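Local coordinates for hydrogenase expression/formation protein (HypB) (Archaeoglobus fulgidus, PDB 2WSM) that probably binds and hydrolyses GTP and binds nickel and zinc as a maturation factor of hydrogenases, forming dimers in a GTP-dependent way, at residues Gly29-Asn34 with Glu130-Val135; Asn56-Gly61 with Asp108-Leu113. All coordinates share one frame; numbering follows the deposited sequence.

Contact 1. Residues Gly29-Asn34 with Glu130-Val135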
loop_
_atom_site.group_PDB
_atom_site.type_symbol
_atom_site.label_atom_id
_atom_site.label_comp_id
_atom_site.label_asym_id
_atom_site.label_seq_id
_atom_site.Cartn_x
_atom_site.Cartn_y
_atom_site.Cartn_z
ATOM N N GLY A 29 -11.466 4.262 -27.166
ATOM C CA GLY A 29 -12.188 5.411 -26.643
ATOM C C GLY A 29 -12.895 5.111 -25.330
ATOM O O GLY A 29 -13.823 5.822 -24.932
ATOM N N THR A 30 -12.455 4.051 -24.658
ATOM C CA THR A 30 -12.991 3.670 -23.360
ATOM C C THR A 30 -12.317 4.485 -22.264
ATOM O O THR A 30 -11.102 4.578 -22.224
ATOM C CB THR A 30 -12.754 2.162 -23.078
ATOM O OG1 THR A 30 -13.413 1.376 -24.077
ATOM C CG2 THR A 30 -13.289 1.771 -21.702
ATOM N N VAL A 31 -13.102 5.091 -21.383
ATOM C CA VAL A 31 -12.522 5.796 -20.243
ATOM C C VAL A 31 -12.559 4.885 -19.023
ATOM O O VAL A 31 -13.614 4.374 -18.664
ATOM C CB VAL A 31 -13.248 7.121 -19.951
ATOM C CG1 VAL A 31 -12.780 7.713 -18.621
ATOM C CG2 VAL A 31 -13.014 8.106 -21.085
ATOM N N ALA A 32 -11.401 4.665 -18.410
ATOM C CA ALA A 32 -11.296 3.753 -17.274
ATOM C C ALA A 32 -11.026 4.481 -15.960
ATOM O O ALA A 32 -10.169 5.371 -15.879
ATOM C CB ALA A 32 -10.221 2.698 -17.521
ATOM N N VAL A 33 -11.763 4.079 -14.932
ATOM C CA VAL A 33 -11.649 4.667 -13.603
ATOM C C VAL A 33 -11.200 3.612 -12.599
ATOM O O VAL A 33 -11.865 2.587 -12.414
ATOM C CB VAL A 33 -12.995 5.243 -13.138
ATOM C CG1 VAL A 33 -12.851 5.940 -11.773
ATOM C CG2 VAL A 33 -13.542 6.189 -14.191
ATOM N N ASN A 34 -10.064 3.875 -11.967
ATOM C CA ASN A 34 -9.532 3.033 -10.917
ATOM C C ASN A 34 -10.154 3.479 -9.595
ATOM O O ASN A 34 -9.832 4.550 -9.083
ATOM C CB ASN A 34 -8.002 3.188 -10.890
ATOM C CG ASN A 34 -7.343 2.433 -9.756
ATOM O OD1 ASN A 34 -7.982 1.659 -9.050
ATOM N ND2 ASN A 34 -6.041 2.651 -9.584
ATOM N N GLU A 130 -5.125 3.444 -16.195
ATOM C CA GLU A 130 -6.401 4.144 -16.083
ATOM C C GLU A 130 -6.346 5.637 -16.435
ATOM O O GLU A 130 -5.295 6.268 -16.382
ATOM C CB GLU A 130 -6.964 3.967 -14.669
ATOM C CG GLU A 130 -6.228 4.738 -13.598
ATOM C CD GLU A 130 -5.046 3.980 -13.007
ATOM O OE1 GLU A 130 -4.691 4.257 -11.848
ATOM O OE2 GLU A 130 -4.463 3.117 -13.688
ATOM N N ASN A 131 -7.502 6.182 -16.795
ATOM C CA ASN A 131 -7.676 7.613 -17.039
ATOM C C ASN A 131 -7.796 8.445 -15.749
ATOM O O ASN A 131 -7.256 9.547 -15.659
ATOM C CB ASN A 131 -8.921 7.858 -17.909
ATOM C CG ASN A 131 -8.880 7.104 -19.227
ATOM O OD1 ASN A 131 -8.826 5.870 -19.259
ATOM N ND2 ASN A 131 -8.921 7.847 -20.330
ATOM N N TYR A 132 -8.524 7.926 -14.764
ATOM C CA TYR A 132 -8.755 8.647 -13.515
ATOM C C TYR A 132 -8.713 7.749 -12.285
ATOM O O TYR A 132 -9.044 6.571 -12.343
ATOM C CB TYR A 132 -10.096 9.390 -13.558
ATOM C CG TYR A 132 -10.171 10.369 -14.695
ATOM C CD1 TYR A 132 -10.632 9.971 -15.946
ATOM C CD2 TYR A 132 -9.757 11.685 -14.531
ATOM C CE1 TYR A 132 -10.686 10.858 -17.001
ATOM C CE2 TYR A 132 -9.805 12.585 -15.581
ATOM C CZ TYR A 132 -10.269 12.162 -16.814
ATOM O OH TYR A 132 -10.328 13.045 -17.865
ATOM N N ARG A 133 -8.311 8.334 -11.168
ATOM C CA ARG A 133 -8.253 7.627 -9.904
ATOM C C ARG A 133 -9.279 8.219 -8.946
ATOM O O ARG A 133 -9.326 9.430 -8.732
ATOM C CB ARG A 133 -6.854 7.750 -9.301
ATOM C CG ARG A 133 -5.814 6.810 -9.905
ATOM C CD ARG A 133 -4.551 7.560 -10.337
ATOM N NE ARG A 133 -4.686 7.989 -11.730
ATOM C CZ ARG A 133 -4.024 7.452 -12.753
ATOM N NH1 ARG A 133 -3.144 6.478 -12.550
ATOM N NH2 ARG A 133 -4.231 7.905 -13.981
ATOM N N VAL A 134 -10.108 7.358 -8.378
ATOM C CA VAL A 134 -11.015 7.780 -7.332
ATOM C C VAL A 134 -10.655 7.039 -6.048
ATOM O O VAL A 134 -10.343 5.842 -6.065
ATOM C CB VAL A 134 -12.491 7.547 -7.726
ATOM C CG1 VAL A 134 -13.424 7.941 -6.587
ATOM C CG2 VAL A 134 -12.830 8.348 -8.980
ATOM N N VAL A 135 -10.664 7.765 -4.944
ATOM C CA VAL A 135 -10.412 7.165 -3.652
ATOM C C VAL A 135 -11.615 7.430 -2.769
ATOM O O VAL A 135 -11.969 8.578 -2.523
ATOM C CB VAL A 135 -9.130 7.713 -2.977
ATOM C CG1 VAL A 135 -8.891 6.990 -1.659
ATOM C CG2 VAL A 135 -7.934 7.549 -3.883
HETATM O O HOH W 1 -8.808 6.256 -22.880
#
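A32 O is gripped by two successive backbone N-H groups, N131 N at 2.9 Å and Y132 N at 3.2 Å, where two neighbouring parallel strands of the P-loop NTPase sheet begin to pair. The side chain of N131 doubles back to the same residue: OD1 takes the A32 N-H at 3.0 Å in a nearly straight bond (172°), with the donor well above the carbonyl plane. The ladder then runs on through Y132 O, bonded by N34 N, and N34 O, bonded by V134 N. Beside N34 a polar cluster forms, in which N34 and E130 are buried. N34 ND2 donates a hydrogen bond to E130 OE1 at 3.1 Å, meeting it from above the carboxylate plane, the two flat groups being turned 80° apart. The same OE1 makes a salt bridge with R133 NH1 at 2.8 Å, while E130 CG sits over the centre of the R133 guanidinium. E130 OE2 is taken by L128 N, and N34 OD1 by N116 ND2, so both carboxylate oxygens and both amide ends have partners. On the V33 face, V33 CG1, anti to its backbone N (chi1 -176°), meets V134 CG2 at 3.7 Å, and V31 CG1 touches the Y132 ring at its edge.

Contact 2. Residues Asn56-Gly61 with Asp108-Leu113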
loop_
_atom_site.group_PDB
_atom_site.type_symbol
_atom_site.label_atom_id
_atom_site.label_comp_id
_atom_site.label_asym_id
_atom_site.label_seq_id
_atom_site.Cartn_x
_atom_site.Cartn_y
_atom_site.Cartn_z
ATOM N N ASN A 56 -28.333 3.278 -19.358
ATOM C CA ASN A 56 -29.090 3.328 -20.605
ATOM C C ASN A 56 -28.518 4.320 -21.622
ATOM O O ASN A 56 -28.654 4.127 -22.830
ATOM C CB ASN A 56 -30.563 3.648 -20.329
ATOM C CG ASN A 56 -31.286 2.513 -19.617
ATOM O OD1 ASN A 56 -30.996 1.334 -19.835
ATOM N ND2 ASN A 56 -32.240 2.869 -18.759
ATOM N N GLU A 57 -27.882 5.379 -21.129
ATOM C CA GLU A 57 -27.280 6.382 -22.002
ATOM C C GLU A 57 -25.818 6.044 -22.297
ATOM O O GLU A 57 -25.259 6.480 -23.303
ATOM C CB GLU A 57 -27.353 7.773 -21.361
ATOM C CG GLU A 57 -28.500 7.970 -20.378
ATOM C CD GLU A 57 -28.206 9.061 -19.350
ATOM O OE1 GLU A 57 -28.987 9.201 -18.380
ATOM O OE2 GLU A 57 -27.189 9.775 -19.508
ATOM N N VAL A 58 -25.204 5.262 -21.415
ATOM C CA VAL A 58 -23.768 5.000 -21.491
ATOM C C VAL A 58 -23.450 3.523 -21.302
ATOM O O VAL A 58 -23.939 2.897 -20.367
ATOM C CB VAL A 58 -23.010 5.805 -20.414
ATOM C CG1 VAL A 58 -21.521 5.511 -20.467
ATOM C CG2 VAL A 58 -23.275 7.295 -20.582
ATOM N N LYS A 59 -22.620 2.975 -22.185
ATOM C CA LYS A 59 -22.220 1.573 -22.097
ATOM C C LYS A 59 -21.111 1.374 -21.059
ATOM O O LYS A 59 -19.991 1.849 -21.233
ATOM C CB LYS A 59 -21.769 1.051 -23.464
ATOM C CG LYS A 59 -21.431 -0.431 -23.485
ATOM C CD LYS A 59 -22.692 -1.289 -23.415
ATOM C CE LYS A 59 -22.395 -2.750 -23.745
ATOM N NZ LYS A 59 -21.620 -3.424 -22.662
ATOM N N ILE A 60 -21.430 0.653 -19.991
ATOM C CA ILE A 60 -20.528 0.518 -18.851
ATOM C C ILE A 60 -20.027 -0.906 -18.649
ATOM O O ILE A 60 -20.803 -1.864 -18.703
ATOM C CB ILE A 60 -21.229 0.968 -17.553
ATOM C CG1 ILE A 60 -21.590 2.448 -17.630
ATOM C CG2 ILE A 60 -20.353 0.688 -16.336
ATOM C CD1 ILE A 60 -22.560 2.899 -16.550
ATOM N N GLY A 61 -18.724 -1.034 -18.410
ATOM C CA GLY A 61 -18.140 -2.291 -17.991
ATOM C C GLY A 61 -17.704 -2.191 -16.537
ATOM O O GLY A 61 -17.409 -1.104 -16.037
ATOM N N ASP A 108 -15.784 -2.443 -25.993
ATOM C CA ASP A 108 -17.024 -1.812 -26.449
ATOM C C ASP A 108 -17.711 -0.917 -25.411
ATOM O O ASP A 108 -18.774 -0.354 -25.681
ATOM C CB ASP A 108 -18.006 -2.875 -26.952
ATOM C CG ASP A 108 -18.393 -3.865 -25.871
ATOM O OD1 ASP A 108 -19.229 -3.509 -25.013
ATOM O OD2 ASP A 108 -17.863 -4.997 -25.880
ATOM N N CYS A 109 -17.117 -0.773 -24.232
ATOM C CA CYS A 109 -17.705 0.097 -23.214
ATOM C C CYS A 109 -17.171 1.524 -23.329
ATOM O O CYS A 109 -16.003 1.738 -23.644
ATOM C CB CYS A 109 -17.452 -0.452 -21.804
ATOM S SG CYS A 109 -17.972 -2.178 -21.524
ATOM N N ASP A 110 -18.034 2.501 -23.081
ATOM C CA ASP A 110 -17.607 3.892 -23.012
ATOM C C ASP A 110 -16.853 4.115 -21.714
ATOM O O ASP A 110 -15.868 4.846 -21.662
ATOM C CB ASP A 110 -18.818 4.830 -23.057
ATOM C CG ASP A 110 -19.720 4.554 -24.240
ATOM O OD1 ASP A 110 -19.197 4.173 -25.308
ATOM O OD2 ASP A 110 -20.951 4.714 -24.094
ATOM N N LEU A 111 -17.327 3.464 -20.663
ATOM C CA LEU A 111 -16.812 3.688 -19.326
ATOM C C LEU A 111 -16.542 2.350 -18.652
ATOM O O LEU A 111 -17.434 1.506 -18.558
ATOM C CB LEU A 111 -17.832 4.497 -18.521
ATOM C CG LEU A 111 -17.537 4.787 -17.047
ATOM C CD1 LEU A 111 -16.381 5.763 -16.921
ATOM C CD2 LEU A 111 -18.787 5.328 -16.360
ATOM N N LEU A 112 -15.305 2.163 -18.202
ATOM C CA LEU A 112 -14.901 0.963 -17.488
ATOM C C LEU A 112 -14.593 1.266 -16.022
ATOM O O LEU A 112 -13.581 1.907 -15.700
ATOM C CB LEU A 112 -13.667 0.346 -18.140
ATOM C CG LEU A 112 -13.130 -0.916 -17.464
ATOM C CD1 LEU A 112 -14.167 -2.025 -17.496
ATOM C CD2 LEU A 112 -11.853 -1.364 -18.141
ATOM N N LEU A 113 -15.468 0.803 -15.139
ATOM C CA LEU A 113 -15.304 1.023 -13.706
ATOM C C LEU A 113 -14.488 -0.099 -13.066
ATOM O O LEU A 113 -14.911 -1.255 -13.039
ATOM C CB LEU A 113 -16.669 1.171 -13.037
ATOM C CG LEU A 113 -17.457 2.351 -13.615
ATOM C CD1 LEU A 113 -18.894 2.403 -13.095
ATOM C CD2 LEU A 113 -16.736 3.661 -13.355
#
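K59 and D110 open the pairing with a bond between backbone and side chain: the K59 N-H reaches D110 OD2 at 3.1 Å from above the carboxylate plane. D110 CG lies anti to its carbonyl carbon, beside its own backbone N (chi1 -53°), and OD2 is the oxygen that meets K59 N. The main-chain bonds follow. K59 O accepts from L111 N at 3.2 Å and, more weakly and at a sharper angle (130°), from D110 N, so one carbonyl faces two consecutive amides. Further on, G61 N donates to L111 O and L113 N donates to G61 O, both at 2.9 Å. The same two oxygens each also receive a CA-H...O contact, L111 O from I60 CA and G61 O from L112 CA.

This is a parallel ladder, I60 beside L111 and G61 beside L112, at the start of strands 60-64 and 111-118, neighbours in the parallel sheet of the nucleotide-binding domain.

The one charged pair lies before the strands begin, between K59 and exposed D108. K59 CG, anti to the backbone N (chi1 -176°), passes 3.4 Å from D108 O; beyond it the chain bends at chi2 and chi4, and NZ ends in a long, weak salt bridge to D108 OD1. That oxygen has a stronger partner in K82, so two ammonium groups share it, and its negative charge would be expected to ease their mutual repulsion.

Apolar packing divides between the two faces. On the side of I60 and L111, I60 CG2 meets L113 CD1 at 3.9 Å and V58 CG1 lies against D110 CB; helix 43-54 covers I60 and L113, while L212 of helix 201-212 touches V58 and L111. On the other side, C109 SG lies 3.5 Å from G61 CA and L112 CD1 lies 3.7 Å from G61 C, both over backbone that carries no side chain.

Overall arrangement
Contacts 1 and 2 have centres about 12 Å apart in one seven-stranded parallel sheet of order 3-2-4-1-5-6-7. Contact 2 joins strands 60-64 and 111-118, contact 1 joins strands 31-37 and 132-138, and strands 111-118 and 31-37 are themselves neighbours, so four adjacent strands are tied in series. Along the chain, contact 2 is nested inside the loop that contact 1 closes. The two touch directly: T30 OG1 probably bonds C109 O, V31 N probably bonds D110 O, and V31 O packs on L111 CD1. Helix 201-212 reaches both. Contact 1 thus pairs the strand that runs into the probable Walker A loop, while contact 2 ties that strand's other neighbour, 111-118, to 60-64.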